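Local coordinates for protein probable porin (Pseudomonas aeruginosa, PDB 2Y0H) that probably forms a channel across the outer membrane as an OprD-family porin, an antiparallel beta barrel of 18 strands, at residues 322-327 and 340-345; 261-266 and 302-307; 7-12 and 41-46; 55-60 and 91-96; 143-148 and 181-186. All coordinates share one frame; numbering follows the deposited sequence.

Contact 1 (322-327 and 340-345). With C8E ((hydroxyethyloxy)tri(ethyloxy)octane), chain L.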
# COMPACT_ATOMS: atom_id res chain seq x y z
N THR A 322 -3.19 7.45 -16.33
CA THR A 322 -4.62 7.21 -16.42
C THR A 322 -4.87 5.71 -16.54
O THR A 322 -4.16 5.00 -17.26
CB THR A 322 -5.28 7.99 -17.57
OG1 THR A 322 -6.71 7.89 -17.46
CG2 THR A 322 -4.81 7.47 -18.93
N ARG A 323 -5.83 5.21 -15.78
CA ARG A 323 -6.09 3.79 -15.75
C ARG A 323 -7.58 3.55 -15.58
O ARG A 323 -8.30 4.40 -15.06
CB ARG A 323 -5.29 3.12 -14.63
CG ARG A 323 -5.60 3.67 -13.24
CD ARG A 323 -4.70 3.06 -12.15
NE ARG A 323 -4.94 3.67 -10.85
CZ ARG A 323 -4.14 3.56 -9.80
NH1 ARG A 323 -3.02 2.85 -9.88
NH2 ARG A 323 -4.45 4.16 -8.67
N TYR A 324 -8.03 2.40 -16.04
CA TYR A 324 -9.43 2.04 -16.00
C TYR A 324 -9.51 0.57 -15.62
O TYR A 324 -8.77 -0.26 -16.14
CB TYR A 324 -10.07 2.28 -17.37
CG TYR A 324 -11.48 1.74 -17.51
CD1 TYR A 324 -12.58 2.52 -17.18
CD2 TYR A 324 -11.71 0.46 -17.97
CE1 TYR A 324 -13.87 2.03 -17.31
CE2 TYR A 324 -12.99 -0.04 -18.11
CZ TYR A 324 -14.07 0.75 -17.78
OH TYR A 324 -15.34 0.25 -17.91
N VAL A 325 -10.39 0.26 -14.68
CA VAL A 325 -10.59 -1.11 -14.24
C VAL A 325 -12.07 -1.40 -14.27
O VAL A 325 -12.89 -0.59 -13.83
CB VAL A 325 -10.09 -1.32 -12.80
CG1 VAL A 325 -10.51 -2.71 -12.30
CG2 VAL A 325 -8.58 -1.13 -12.74
N GLN A 326 -12.42 -2.57 -14.77
CA GLN A 326 -13.82 -2.96 -14.89
C GLN A 326 -14.00 -4.32 -14.22
O GLN A 326 -13.28 -5.27 -14.54
CB GLN A 326 -14.20 -3.03 -16.37
CG GLN A 326 -15.64 -3.42 -16.65
CD GLN A 326 -16.01 -3.21 -18.11
OE1 GLN A 326 -15.80 -2.14 -18.66
NE2 GLN A 326 -16.53 -4.25 -18.74
N GLY A 327 -14.95 -4.40 -13.30
CA GLY A 327 -15.20 -5.62 -12.54
C GLY A 327 -16.59 -6.21 -12.74
O GLY A 327 -17.55 -5.49 -13.00
N SER A 340 -21.66 -5.34 -10.71
CA SER A 340 -20.49 -5.05 -11.53
C SER A 340 -20.13 -3.60 -11.30
O SER A 340 -20.97 -2.80 -10.88
CB SER A 340 -20.78 -5.32 -13.01
OG SER A 340 -21.97 -4.68 -13.42
N GLU A 341 -18.88 -3.25 -11.58
CA GLU A 341 -18.40 -1.91 -11.28
C GLU A 341 -17.27 -1.52 -12.22
O GLU A 341 -16.62 -2.39 -12.81
CB GLU A 341 -17.93 -1.83 -9.81
CG GLU A 341 -16.73 -2.73 -9.48
CD GLU A 341 -16.43 -2.84 -7.97
OE1 GLU A 341 -17.07 -2.15 -7.17
OE2 GLU A 341 -15.56 -3.64 -7.59
N TRP A 342 -17.04 -0.22 -12.34
CA TRP A 342 -15.86 0.26 -13.04
C TRP A 342 -15.29 1.52 -12.39
O TRP A 342 -16.01 2.26 -11.72
CB TRP A 342 -16.12 0.49 -14.53
CG TRP A 342 -17.09 1.57 -14.91
CD1 TRP A 342 -18.40 1.40 -15.25
CD2 TRP A 342 -16.81 2.97 -15.06
NE1 TRP A 342 -18.96 2.61 -15.58
CE2 TRP A 342 -18.01 3.59 -15.47
CE3 TRP A 342 -15.68 3.77 -14.87
CZ2 TRP A 342 -18.11 4.97 -15.70
CZ3 TRP A 342 -15.78 5.14 -15.10
CH2 TRP A 342 -16.99 5.72 -15.51
N GLU A 343 -14.00 1.74 -12.57
CA GLU A 343 -13.38 2.94 -12.04
C GLU A 343 -12.35 3.46 -13.03
O GLU A 343 -11.64 2.69 -13.67
CB GLU A 343 -12.73 2.67 -10.68
CG GLU A 343 -12.22 3.93 -9.96
CD GLU A 343 -11.74 3.67 -8.52
OE1 GLU A 343 -12.24 2.73 -7.87
OE2 GLU A 343 -10.85 4.42 -8.04
N ARG A 344 -12.29 4.78 -13.16
CA ARG A 344 -11.20 5.41 -13.88
C ARG A 344 -10.46 6.35 -12.93
O ARG A 344 -11.09 7.03 -12.12
CB ARG A 344 -11.73 6.17 -15.09
CG ARG A 344 -10.71 7.10 -15.73
CD ARG A 344 -10.56 6.79 -17.21
NE ARG A 344 -11.85 6.45 -17.81
CZ ARG A 344 -12.02 6.15 -19.09
NH1 ARG A 344 -10.97 6.15 -19.90
NH2 ARG A 344 -13.23 5.85 -19.55
N ASN A 345 -9.14 6.36 -13.03
CA ASN A 345 -8.28 7.25 -12.25
C ASN A 345 -7.39 7.99 -13.22
O ASN A 345 -6.75 7.38 -14.07
CB ASN A 345 -7.36 6.46 -11.31
CG ASN A 345 -8.09 5.82 -10.15
OD1 ASN A 345 -7.55 4.95 -9.47
ND2 ASN A 345 -9.32 6.26 -9.90
C7 C8E L . -19.65 -2.11 -17.12
C8 C8E L . -20.56 -2.65 -16.02
O9 C8E L . -20.52 -1.78 -14.90
C10 C8E L . -21.18 -0.55 -15.13
C11 C8E L . -22.10 -0.20 -13.96
O12 C8E L . -23.20 0.58 -14.40
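Arg323 and Asn345 form a hydrogen-bonded pair in the antiparallel hairpin of strands 318-330 and 339-351, part of the porin barrel wall. Arg323 CB packs on Leu304 O of strand 300-309. Its CG, between the backbone N and the carbonyl carbon (chi1 59°), lies 3.8 Å from Asn345 CB, and the chain then runs extended to NE. Arg323 NE gives its N-H to a lone pair of Asn345 OD1 (3.2 Å), and Arg323 NH2 reaches the same oxygen at 3.3 Å, so the guanidinium presents one edge to a single acceptor, which also accepts from Ala290 N. NH1, at the tip, lies near the like-charged Arg305. The amide's other end, Asn345 ND2, donates to Glu343 OE2 (3.0 Å), which fixes the amide's rotation; Glu343 itself accepts from Tyr291 N. An amide suits this place, accepting from arginine and donating to carboxylate. The other face bears Tyr324, Gln326, Trp342 and Arg344, and a detergent molecule lies beside Trp342 and Gln326. The Tyr324 ring there lies obliquely against the Trp342 indole, planes 33° apart, with Tyr324 CE1 3.5 Å from Trp342 CE3. Near the indole's plane, C10 of the detergent comes within 3.4 Å of Trp342 CD1.

Contact 2 (261-266 and 302-307); sequences FGIGVQ and WQLRYD
Gly264 and Gln303 meet as a hydrogen-bonded pair where strands 259-269 and 300-309 run antiparallel in the wall of the porin beta barrel. This is the close-packed part of the contact. Gln303 N donates to Gly264 O over 2.6 Å, and Gly262 is paired in the same way with Arg305, its N lying 2.8 Å from Arg305 O. Gly264 has no side chain, and that of Gln303 passes close over its backbone, Gln303 CB 3.8 Å from Gly264 N. The glutamine amide stands at the end of an extended chain, CG anti to the backbone N (chi1 169°), and its NE2 is held by Asn287 OD1 and Ala286 O, which ties the strand to the loop before it. Further along this face, the guanidinium edge of Arg305 meets Asp307 in a salt bridge, Arg305 NE to Asp307 OD1 at 2.9 Å; the two lie two residues apart on one strand, which brings the carboxylate beside the guanidinium.

On the other face, the part bearing Ile263, Leu304 and Val265 is looser and more exposed. Ile263 and Leu304 lie side by side, yet Ile263 CG1 and Leu304 CD2 are 4.0 Å apart, and a detergent molecule touches Val265. Apolar branches suit a surface facing detergent. The exception is where this face closes up again: the rings of Phe261 and Tyr306 meet obliquely, planes 41° apart, with Phe261 CE1 3.5 Å from Tyr306 CE1.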
# COMPACT_ATOMS: atom_id res chain seq x y z
N PHE A 261 2.55 1.18 -21.06
CA PHE A 261 1.24 0.62 -21.37
C PHE A 261 1.02 -0.66 -20.58
O PHE A 261 1.80 -1.61 -20.69
CB PHE A 261 1.13 0.31 -22.87
CG PHE A 261 1.54 1.46 -23.78
CD1 PHE A 261 0.61 2.39 -24.21
CD2 PHE A 261 2.85 1.58 -24.22
CE1 PHE A 261 0.97 3.43 -25.04
CE2 PHE A 261 3.22 2.63 -25.05
CZ PHE A 261 2.28 3.55 -25.47
N GLY A 262 -0.04 -0.70 -19.78
CA GLY A 262 -0.28 -1.82 -18.90
C GLY A 262 -1.64 -2.49 -19.02
O GLY A 262 -2.65 -1.85 -19.33
N ILE A 263 -1.64 -3.80 -18.79
CA ILE A 263 -2.85 -4.59 -18.65
C ILE A 263 -2.78 -5.37 -17.34
O ILE A 263 -1.74 -5.94 -16.99
CB ILE A 263 -3.01 -5.64 -19.78
CG1 ILE A 263 -2.84 -5.00 -21.15
CG2 ILE A 263 -4.37 -6.30 -19.71
CD1 ILE A 263 -3.34 -5.88 -22.27
N GLY A 264 -3.90 -5.38 -16.62
CA GLY A 264 -4.01 -6.13 -15.40
C GLY A 264 -5.22 -7.04 -15.44
O GLY A 264 -6.27 -6.68 -16.00
N VAL A 265 -5.06 -8.22 -14.87
CA VAL A 265 -6.18 -9.14 -14.68
C VAL A 265 -6.16 -9.58 -13.22
O VAL A 265 -5.10 -9.74 -12.63
CB VAL A 265 -6.10 -10.39 -15.60
CG1 VAL A 265 -6.26 -10.00 -17.04
CG2 VAL A 265 -4.77 -11.13 -15.40
N GLN A 266 -7.35 -9.81 -12.67
CA GLN A 266 -7.49 -10.11 -11.25
C GLN A 266 -8.75 -10.95 -11.08
O GLN A 266 -9.78 -10.69 -11.70
CB GLN A 266 -7.61 -8.80 -10.45
CG GLN A 266 -7.65 -8.92 -8.93
CD GLN A 266 -7.21 -7.63 -8.26
OE1 GLN A 266 -6.03 -7.24 -8.34
NE2 GLN A 266 -8.16 -6.92 -7.62
N TRP A 302 -10.40 -6.55 -15.06
CA TRP A 302 -9.26 -6.30 -15.90
C TRP A 302 -8.95 -4.81 -15.88
O TRP A 302 -9.82 -3.98 -15.60
CB TRP A 302 -9.51 -6.79 -17.34
CG TRP A 302 -10.79 -6.28 -17.97
CD1 TRP A 302 -12.01 -6.91 -17.97
CD2 TRP A 302 -10.96 -5.06 -18.69
NE1 TRP A 302 -12.93 -6.15 -18.66
CE2 TRP A 302 -12.32 -5.01 -19.11
CE3 TRP A 302 -10.11 -4.01 -19.03
CZ2 TRP A 302 -12.84 -3.95 -19.84
CZ3 TRP A 302 -10.63 -2.95 -19.77
CH2 TRP A 302 -11.98 -2.93 -20.16
N GLN A 303 -7.70 -4.48 -16.18
CA GLN A 303 -7.23 -3.11 -16.11
C GLN A 303 -6.51 -2.72 -17.39
O GLN A 303 -5.81 -3.54 -18.00
CB GLN A 303 -6.28 -2.94 -14.91
CG GLN A 303 -5.54 -1.61 -14.91
CD GLN A 303 -4.58 -1.38 -13.75
OE1 GLN A 303 -3.94 -0.33 -13.68
NE2 GLN A 303 -4.48 -2.35 -12.83
N LEU A 304 -6.69 -1.47 -17.80
CA LEU A 304 -5.82 -0.83 -18.78
C LEU A 304 -5.24 0.44 -18.15
O LEU A 304 -5.96 1.22 -17.51
CB LEU A 304 -6.58 -0.49 -20.07
CG LEU A 304 -7.14 -1.68 -20.85
CD1 LEU A 304 -7.96 -1.21 -22.04
CD2 LEU A 304 -6.05 -2.64 -21.29
N ARG A 305 -3.93 0.63 -18.30
CA ARG A 305 -3.24 1.78 -17.72
C ARG A 305 -2.22 2.38 -18.68
O ARG A 305 -1.47 1.67 -19.36
CB ARG A 305 -2.54 1.36 -16.43
CG ARG A 305 -1.64 2.43 -15.84
CD ARG A 305 -1.00 1.97 -14.52
NE ARG A 305 -0.00 2.94 -14.07
CZ ARG A 305 0.39 3.10 -12.81
NH1 ARG A 305 -0.11 2.35 -11.82
NH2 ARG A 305 1.30 4.02 -12.54
N TYR A 306 -2.17 3.71 -18.72
CA TYR A 306 -1.20 4.41 -19.54
C TYR A 306 -0.43 5.42 -18.70
O TYR A 306 -1.03 6.15 -17.91
CB TYR A 306 -1.89 5.13 -20.69
CG TYR A 306 -0.96 6.02 -21.48
CD1 TYR A 306 0.04 5.47 -22.27
CD2 TYR A 306 -1.06 7.40 -21.40
CE1 TYR A 306 0.91 6.28 -22.98
CE2 TYR A 306 -0.20 8.21 -22.12
CZ TYR A 306 0.78 7.65 -22.90
OH TYR A 306 1.63 8.46 -23.60
N ASP A 307 0.88 5.45 -18.87
CA ASP A 307 1.73 6.43 -18.19
C ASP A 307 2.51 7.26 -19.18
O ASP A 307 2.94 6.77 -20.22
CB ASP A 307 2.72 5.74 -17.25
CG ASP A 307 2.03 5.01 -16.12
OD1 ASP A 307 1.66 3.82 -16.31
OD2 ASP A 307 1.87 5.63 -15.05

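Contact 3 (7-12 and 41-46); sequences SAHLDL and RLQSGF. With C8E ((hydroxyethyloxy)tri(ethyloxy)octane), chain K; C8E ((hydroxyethyloxy)tri(ethyloxy)octane), chain F.
Arg41, His9 and Ser7 give up the most surface here, where strands 7-22 and 30-43 pair as an antiparallel hairpin of the porin barrel. Arg41 bends at chi3 (-67°), which swings its guanidinium back across the neighbouring strand to Asp11. The two groups meet edge to edge, nearly coplanar at 16°: Arg41 NE lies 2.6 Å from Asp11 OD2, and Arg41 NH2 bonds almost straight to Asp11 OD1 at 2.9 Å. Both oxygens are met on their syn sides in a two-pronged salt bridge, and Thr387 OG1 also bonds to OD1. His9 CB lies over one face of the same guanidinium, 3.3 Å from Arg41 NH2, while His9 N donates to Arg41 O at 2.8 Å. Ser7 forms the next hydrogen-bonded pair, with Gln43, its N donating to Gln43 O. On the other face, Ala8 is small enough for Leu42 to lean over it, Ala8 CB to Leu42 CD1 at 3.6 Å, beside a detergent's octyl chain. Arginine suits the place because its long chain reaches Asp11 and its side-on edge offers two N-H groups to the two oxygens. The chemistry implies a sheet with two unlike sides: charged on one, aliphatic on the other.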
# COMPACT_ATOMS: atom_id res chain seq x y z
N SER A 7 19.65 11.80 11.69
CA SER A 7 18.97 12.76 10.84
C SER A 7 17.56 13.02 11.34
O SER A 7 16.99 12.21 12.08
CB SER A 7 18.96 12.29 9.37
OG SER A 7 18.38 11.01 9.22
N ALA A 8 17.02 14.17 10.97
CA ALA A 8 15.64 14.50 11.27
C ALA A 8 14.94 15.10 10.05
O ALA A 8 15.51 15.91 9.32
CB ALA A 8 15.57 15.45 12.46
N HIS A 9 13.69 14.69 9.82
CA HIS A 9 12.92 15.23 8.72
C HIS A 9 11.50 15.52 9.15
O HIS A 9 10.99 14.92 10.11
CB HIS A 9 12.89 14.27 7.53
CG HIS A 9 14.21 14.08 6.86
ND1 HIS A 9 15.21 13.29 7.40
CD2 HIS A 9 14.70 14.55 5.69
CE1 HIS A 9 16.25 13.29 6.59
NE2 HIS A 9 15.97 14.05 5.55
N LEU A 10 10.87 16.44 8.45
CA LEU A 10 9.46 16.70 8.66
C LEU A 10 8.77 16.58 7.31
O LEU A 10 9.05 17.34 6.38
CB LEU A 10 9.24 18.08 9.28
CG LEU A 10 7.78 18.53 9.44
CD1 LEU A 10 7.04 17.59 10.39
CD2 LEU A 10 7.72 19.97 9.95
N ASP A 11 7.88 15.59 7.21
CA ASP A 11 7.12 15.37 5.99
C ASP A 11 5.80 16.14 6.09
O ASP A 11 5.06 15.98 7.06
CB ASP A 11 6.83 13.89 5.78
CG ASP A 11 8.09 13.05 5.62
OD1 ASP A 11 9.07 13.53 5.01
OD2 ASP A 11 8.11 11.91 6.12
N LEU A 12 5.51 16.96 5.10
CA LEU A 12 4.30 17.76 5.11
C LEU A 12 3.36 17.28 4.02
O LEU A 12 3.77 17.10 2.88
CB LEU A 12 4.64 19.24 4.89
CG LEU A 12 5.43 20.00 5.96
CD1 LEU A 12 4.83 19.75 7.31
CD2 LEU A 12 6.90 19.61 5.98
N ARG A 41 10.13 12.59 11.47
CA ARG A 41 10.96 11.40 11.49
C ARG A 41 12.34 11.71 12.08
O ARG A 41 13.10 12.49 11.52
CB ARG A 41 11.11 10.83 10.07
CG ARG A 41 9.86 10.18 9.54
CD ARG A 41 10.03 9.64 8.11
NE ARG A 41 10.20 10.72 7.14
CZ ARG A 41 11.34 10.99 6.51
NH1 ARG A 41 12.42 10.24 6.73
NH2 ARG A 41 11.40 12.00 5.65
N LEU A 42 12.63 11.11 13.23
CA LEU A 42 13.94 11.24 13.85
C LEU A 42 14.62 9.89 13.70
O LEU A 42 14.02 8.87 14.00
CB LEU A 42 13.80 11.62 15.32
CG LEU A 42 13.81 13.09 15.77
CD1 LEU A 42 13.15 14.03 14.78
CD2 LEU A 42 13.19 13.24 17.17
N GLN A 43 15.86 9.87 13.21
CA GLN A 43 16.56 8.61 13.06
C GLN A 43 17.98 8.77 13.57
O GLN A 43 18.72 9.62 13.10
CB GLN A 43 16.59 8.13 11.61
CG GLN A 43 15.25 8.13 10.88
CD GLN A 43 15.42 7.96 9.38
OE1 GLN A 43 15.42 6.85 8.85
NE2 GLN A 43 15.57 9.07 8.68
N SER A 44 18.35 7.95 14.55
CA SER A 44 19.69 8.04 15.09
C SER A 44 20.58 7.27 14.14
O SER A 44 20.09 6.49 13.34
CB SER A 44 19.76 7.38 16.46
OG SER A 44 19.91 5.98 16.32
N GLY A 45 21.88 7.50 14.21
CA GLY A 45 22.82 6.59 13.59
C GLY A 45 22.90 5.32 14.43
O GLY A 45 22.11 5.14 15.35
N PHE A 46 23.86 4.45 14.13
CA PHE A 46 24.02 3.21 14.89
C PHE A 46 25.25 3.24 15.80
O PHE A 46 26.32 3.70 15.41
CB PHE A 46 24.13 2.02 13.93
CG PHE A 46 22.81 1.53 13.43
CD1 PHE A 46 22.07 0.62 14.18
CD2 PHE A 46 22.30 1.96 12.22
CE1 PHE A 46 20.85 0.17 13.72
CE2 PHE A 46 21.08 1.50 11.75
CZ PHE A 46 20.35 0.61 12.50
C8 C8E K . 26.19 8.21 14.71
O9 C8E K . 25.31 7.97 15.79
C10 C8E K . 25.58 6.76 16.48
C11 C8E K . 25.39 6.91 18.00
O12 C8E K . 24.08 7.33 18.33
C13 C8E K . 23.24 6.27 18.76
C14 C8E K . 22.03 6.78 19.55
O15 C8E K . 21.96 8.19 19.61
C1 C8E F . 14.84 10.33 19.28
C2 C8E F . 15.72 9.68 18.23
C3 C8E F . 17.18 10.08 18.46
C4 C8E F . 17.67 11.10 17.44
C5 C8E F . 19.19 10.98 17.30

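Contact 4 (55-60 and 91-96); sequences LDATGL and SHLGLT. With C8E ((hydroxyethyloxy)tri(ethyloxy)octane), chain N.
Asp56 and Thr96 begin a ladder of three hydrogen-bonded pairs between antiparallel strands 51-64 and 87-101 of the porin barrel. Asp56 N donates to Thr96 O at 2.8 Å, nearly straight (177°); Thr58 with Gly94 and Leu60 with His92 repeat the pattern. One water joins the threonines on this face, 2.8 Å from Thr58 OG1 and donating to Thr96 OG1 at 2.7 Å. Thr96 OG1 also bonds to Ile110 O, and Asp56 forms a salt bridge with Lys98. Beyond, Leu60 CD1 nears the His92 ring edge.

On the other face, Leu95 CD2 rests on Ala57 CB at 3.5 Å, a side chain small enough for the leucine branch to lie against. Leu93, CG anti to the backbone N (chi1 179°), reaches across to put CD2 3.5 Å from Thr58 O. Gly59 lets a detergent alkyl chain lie directly on the backbone, its C3 3.4 Å from Gly59 C. Polar groups and water on one face and aliphatic groups under detergent on the other are consistent with a wall separating water from an apolar environment.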
# COMPACT_ATOMS: atom_id res chain seq x y z
N LEU A 55 18.03 4.28 17.65
CA LEU A 55 16.68 4.64 18.07
C LEU A 55 16.07 5.62 17.06
O LEU A 55 16.69 6.62 16.73
CB LEU A 55 16.72 5.28 19.46
CG LEU A 55 15.37 5.62 20.11
CD1 LEU A 55 14.54 4.36 20.32
CD2 LEU A 55 15.56 6.37 21.44
N ASP A 56 14.88 5.31 16.57
CA ASP A 56 14.12 6.25 15.74
C ASP A 56 12.87 6.68 16.49
O ASP A 56 12.40 5.97 17.40
CB ASP A 56 13.68 5.63 14.41
CG ASP A 56 14.85 5.19 13.55
OD1 ASP A 56 15.95 5.75 13.71
OD2 ASP A 56 14.65 4.27 12.72
N ALA A 57 12.33 7.82 16.11
CA ALA A 57 11.06 8.30 16.63
C ALA A 57 10.24 8.77 15.45
O ALA A 57 10.76 9.41 14.54
CB ALA A 57 11.27 9.44 17.62
N THR A 58 8.95 8.44 15.45
CA THR A 58 8.06 8.90 14.39
C THR A 58 6.88 9.62 15.03
O THR A 58 6.10 9.01 15.75
CB THR A 58 7.57 7.74 13.51
OG1 THR A 58 8.68 7.09 12.89
CG2 THR A 58 6.61 8.25 12.43
N GLY A 59 6.77 10.92 14.79
CA GLY A 59 5.66 11.70 15.34
C GLY A 59 4.65 12.02 14.26
O GLY A 59 5.02 12.48 13.18
N LEU A 60 3.37 11.79 14.53
CA LEU A 60 2.31 12.05 13.55
C LEU A 60 1.27 13.04 14.04
O LEU A 60 0.78 12.93 15.18
CB LEU A 60 1.62 10.75 13.11
CG LEU A 60 2.50 9.63 12.56
CD1 LEU A 60 3.03 8.75 13.68
CD2 LEU A 60 1.73 8.79 11.54
N SER A 91 -2.98 12.79 16.74
CA SER A 91 -1.55 12.82 16.97
C SER A 91 -1.11 11.52 17.63
O SER A 91 -1.88 10.88 18.35
CB SER A 91 -1.16 14.03 17.83
OG SER A 91 -1.73 13.94 19.11
N HIS A 92 0.12 11.13 17.37
CA HIS A 92 0.68 9.94 17.99
C HIS A 92 2.18 10.04 17.92
O HIS A 92 2.72 10.59 16.96
CB HIS A 92 0.21 8.67 17.29
CG HIS A 92 0.83 7.42 17.81
ND1 HIS A 92 0.51 6.89 19.04
CD2 HIS A 92 1.77 6.60 17.28
CE1 HIS A 92 1.21 5.78 19.24
NE2 HIS A 92 1.98 5.59 18.19
N LEU A 93 2.85 9.53 18.94
CA LEU A 93 4.29 9.45 18.92
C LEU A 93 4.70 8.01 19.15
O LEU A 93 4.31 7.40 20.13
CB LEU A 93 4.89 10.36 19.97
CG LEU A 93 6.42 10.38 20.12
CD1 LEU A 93 6.91 9.15 20.82
CD2 LEU A 93 7.11 10.54 18.78
N GLY A 94 5.48 7.45 18.23
CA GLY A 94 5.99 6.11 18.41
C GLY A 94 7.50 6.11 18.34
O GLY A 94 8.09 6.96 17.66
N LEU A 95 8.11 5.17 19.05
CA LEU A 95 9.55 4.95 18.99
C LEU A 95 9.84 3.62 18.35
O LEU A 95 9.02 2.70 18.41
CB LEU A 95 10.18 4.96 20.39
CG LEU A 95 10.00 6.25 21.20
CD1 LEU A 95 10.66 6.10 22.55
CD2 LEU A 95 10.56 7.44 20.45
N THR A 96 11.02 3.53 17.75
CA THR A 96 11.48 2.30 17.13
C THR A 96 12.93 2.04 17.51
O THR A 96 13.84 2.75 17.07
CB THR A 96 11.39 2.39 15.60
OG1 THR A 96 10.08 2.81 15.22
CG2 THR A 96 11.70 1.06 14.97
C1 C8E N . 4.06 17.61 14.43
C2 C8E N . 5.06 16.46 14.45
C3 C8E N . 4.51 15.27 15.24
C4 C8E N . 4.71 15.40 16.74
C5 C8E N . 3.42 15.06 17.48
C6 C8E N . 3.64 14.05 18.60
C7 C8E N . 2.33 13.74 19.32
C8 C8E N . 2.41 13.92 20.83
O9 C8E N . 1.18 14.41 21.33
C10 C8E N . 0.40 13.43 22.00
C11 C8E N . -0.63 14.13 22.89
O HOH W 1 10.39 5.33 14.28

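Contact 5 (143-148 and 181-186); sequences LTLTAG and AGATYA
Leu145 sets its CD2 against Ala183 CB at 3.6 Å, the closest apolar contact between strands 143-154 and 178-186 of the porin barrel. The small methyl of Ala183 lets the leucine lean across. Beside it, Leu143 CG anti to the backbone N (chi1 178°) and chi2 near 67° bring Leu143 CD1 to 3.4 Å from Thr184 O, while Leu143 CB lies 4.1 Å from Tyr185 CD1, at the edge of the ring. On the other face, Thr144 and Thr184 lie side by side, with Thr184 OG1 3.4 Å from Thr144 CB. Beta-branched threonine suits an extended strand.

Behind these side chains, the backbone sets the register. Thr144 and Thr184 exchange two hydrogen bonds, N to O, and Thr146 pairs likewise with Gly182, whose N lies 2.8 Å from Thr146 O.

Further out, both strands are bonded on their far edges: Leu145 and Ala147 to Ser137 and Leu135 of strand 129-137, Ala181 and Ala183 to Tyr197 and Tyr195 of strand 191-200. The contact is thus the middle seam of four consecutive strands.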
# COMPACT_ATOMS: atom_id res chain seq x y z
N LEU A 143 19.24 -12.86 -1.62
CA LEU A 143 18.21 -13.41 -0.74
C LEU A 143 17.88 -12.47 0.41
O LEU A 143 18.76 -12.04 1.14
CB LEU A 143 18.64 -14.76 -0.18
CG LEU A 143 17.64 -15.41 0.80
CD1 LEU A 143 16.35 -15.80 0.06
CD2 LEU A 143 18.28 -16.63 1.48
N THR A 144 16.60 -12.18 0.59
CA THR A 144 16.16 -11.40 1.74
C THR A 144 15.15 -12.19 2.54
O THR A 144 14.15 -12.67 2.01
CB THR A 144 15.56 -10.06 1.32
OG1 THR A 144 16.51 -9.36 0.52
CG2 THR A 144 15.23 -9.20 2.56
N LEU A 145 15.41 -12.35 3.83
CA LEU A 145 14.52 -13.11 4.67
C LEU A 145 13.86 -12.15 5.64
O LEU A 145 14.50 -11.23 6.15
CB LEU A 145 15.28 -14.20 5.42
CG LEU A 145 16.00 -15.21 4.52
CD1 LEU A 145 16.71 -16.27 5.34
CD2 LEU A 145 15.03 -15.85 3.52
N THR A 146 12.58 -12.36 5.88
CA THR A 146 11.82 -11.50 6.78
C THR A 146 11.00 -12.31 7.78
O THR A 146 10.44 -13.37 7.45
CB THR A 146 10.89 -10.55 6.00
OG1 THR A 146 11.67 -9.80 5.06
CG2 THR A 146 10.17 -9.59 6.95
N ALA A 147 10.96 -11.83 9.01
CA ALA A 147 10.14 -12.45 10.04
C ALA A 147 9.70 -11.34 10.96
O ALA A 147 10.50 -10.49 11.34
CB ALA A 147 10.93 -13.53 10.81
N GLY A 148 8.41 -11.32 11.28
CA GLY A 148 7.89 -10.23 12.07
C GLY A 148 6.63 -10.57 12.83
O GLY A 148 5.95 -11.56 12.56
N ALA A 181 6.18 -14.03 7.80
CA ALA A 181 7.50 -14.54 7.46
C ALA A 181 7.58 -14.58 5.95
O ALA A 181 6.60 -14.89 5.28
CB ALA A 181 7.70 -15.93 8.05
N GLY A 182 8.76 -14.26 5.41
CA GLY A 182 8.90 -14.19 3.98
C GLY A 182 10.31 -14.37 3.45
O GLY A 182 11.29 -14.26 4.19
N ALA A 183 10.39 -14.62 2.15
CA ALA A 183 11.66 -14.76 1.47
C ALA A 183 11.49 -14.23 0.08
O ALA A 183 10.50 -14.53 -0.59
CB ALA A 183 12.09 -16.23 1.43
N THR A 184 12.44 -13.41 -0.35
CA THR A 184 12.50 -12.99 -1.74
C THR A 184 13.84 -13.43 -2.30
O THR A 184 14.87 -13.27 -1.65
CB THR A 184 12.36 -11.46 -1.91
OG1 THR A 184 13.38 -10.80 -1.14
CG2 THR A 184 11.00 -10.98 -1.44
N TYR A 185 13.84 -13.99 -3.50
CA TYR A 185 15.08 -14.39 -4.14
C TYR A 185 15.18 -13.91 -5.58
O TYR A 185 14.30 -14.19 -6.39
CB TYR A 185 15.26 -15.91 -4.10
CG TYR A 185 16.62 -16.32 -4.64
CD1 TYR A 185 17.78 -15.90 -4.00
CD2 TYR A 185 16.74 -17.07 -5.80
CE1 TYR A 185 19.03 -16.24 -4.48
CE2 TYR A 185 17.99 -17.42 -6.30
CZ TYR A 185 19.14 -17.00 -5.63
OH TYR A 185 20.39 -17.32 -6.09
N ALA A 186 16.25 -13.18 -5.88
CA ALA A 186 16.55 -12.78 -7.26
C ALA A 186 17.30 -13.89 -7.99
O ALA A 186 18.52 -14.00 -7.86
CB ALA A 186 17.36 -11.51 -7.29

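How the contacts relate
All five contacts are antiparallel seams of one closed barrel. Contacts 1 and 2 are joined by the pairing of strands 300-309 and 318-330, where Tyr324 N lies 2.8 Å from Leu304 O; contacts 3 and 4 are joined likewise through strands 30-43 and 51-64, with Leu42 N 2.8 Å from Ala57 O. These two pairs of contacts sit on opposite sides of the chain's centre, and contact 5 touches none of the others. Contacts 1, 2 and 4 are partly buried, and their polar faces are tied to loop residues; contacts 3 and 5 are surface contacts. Salt bridging across the strands distinguishes contact 3, a water bridge contact 4, and plain threonine and aliphatic packing contact 5.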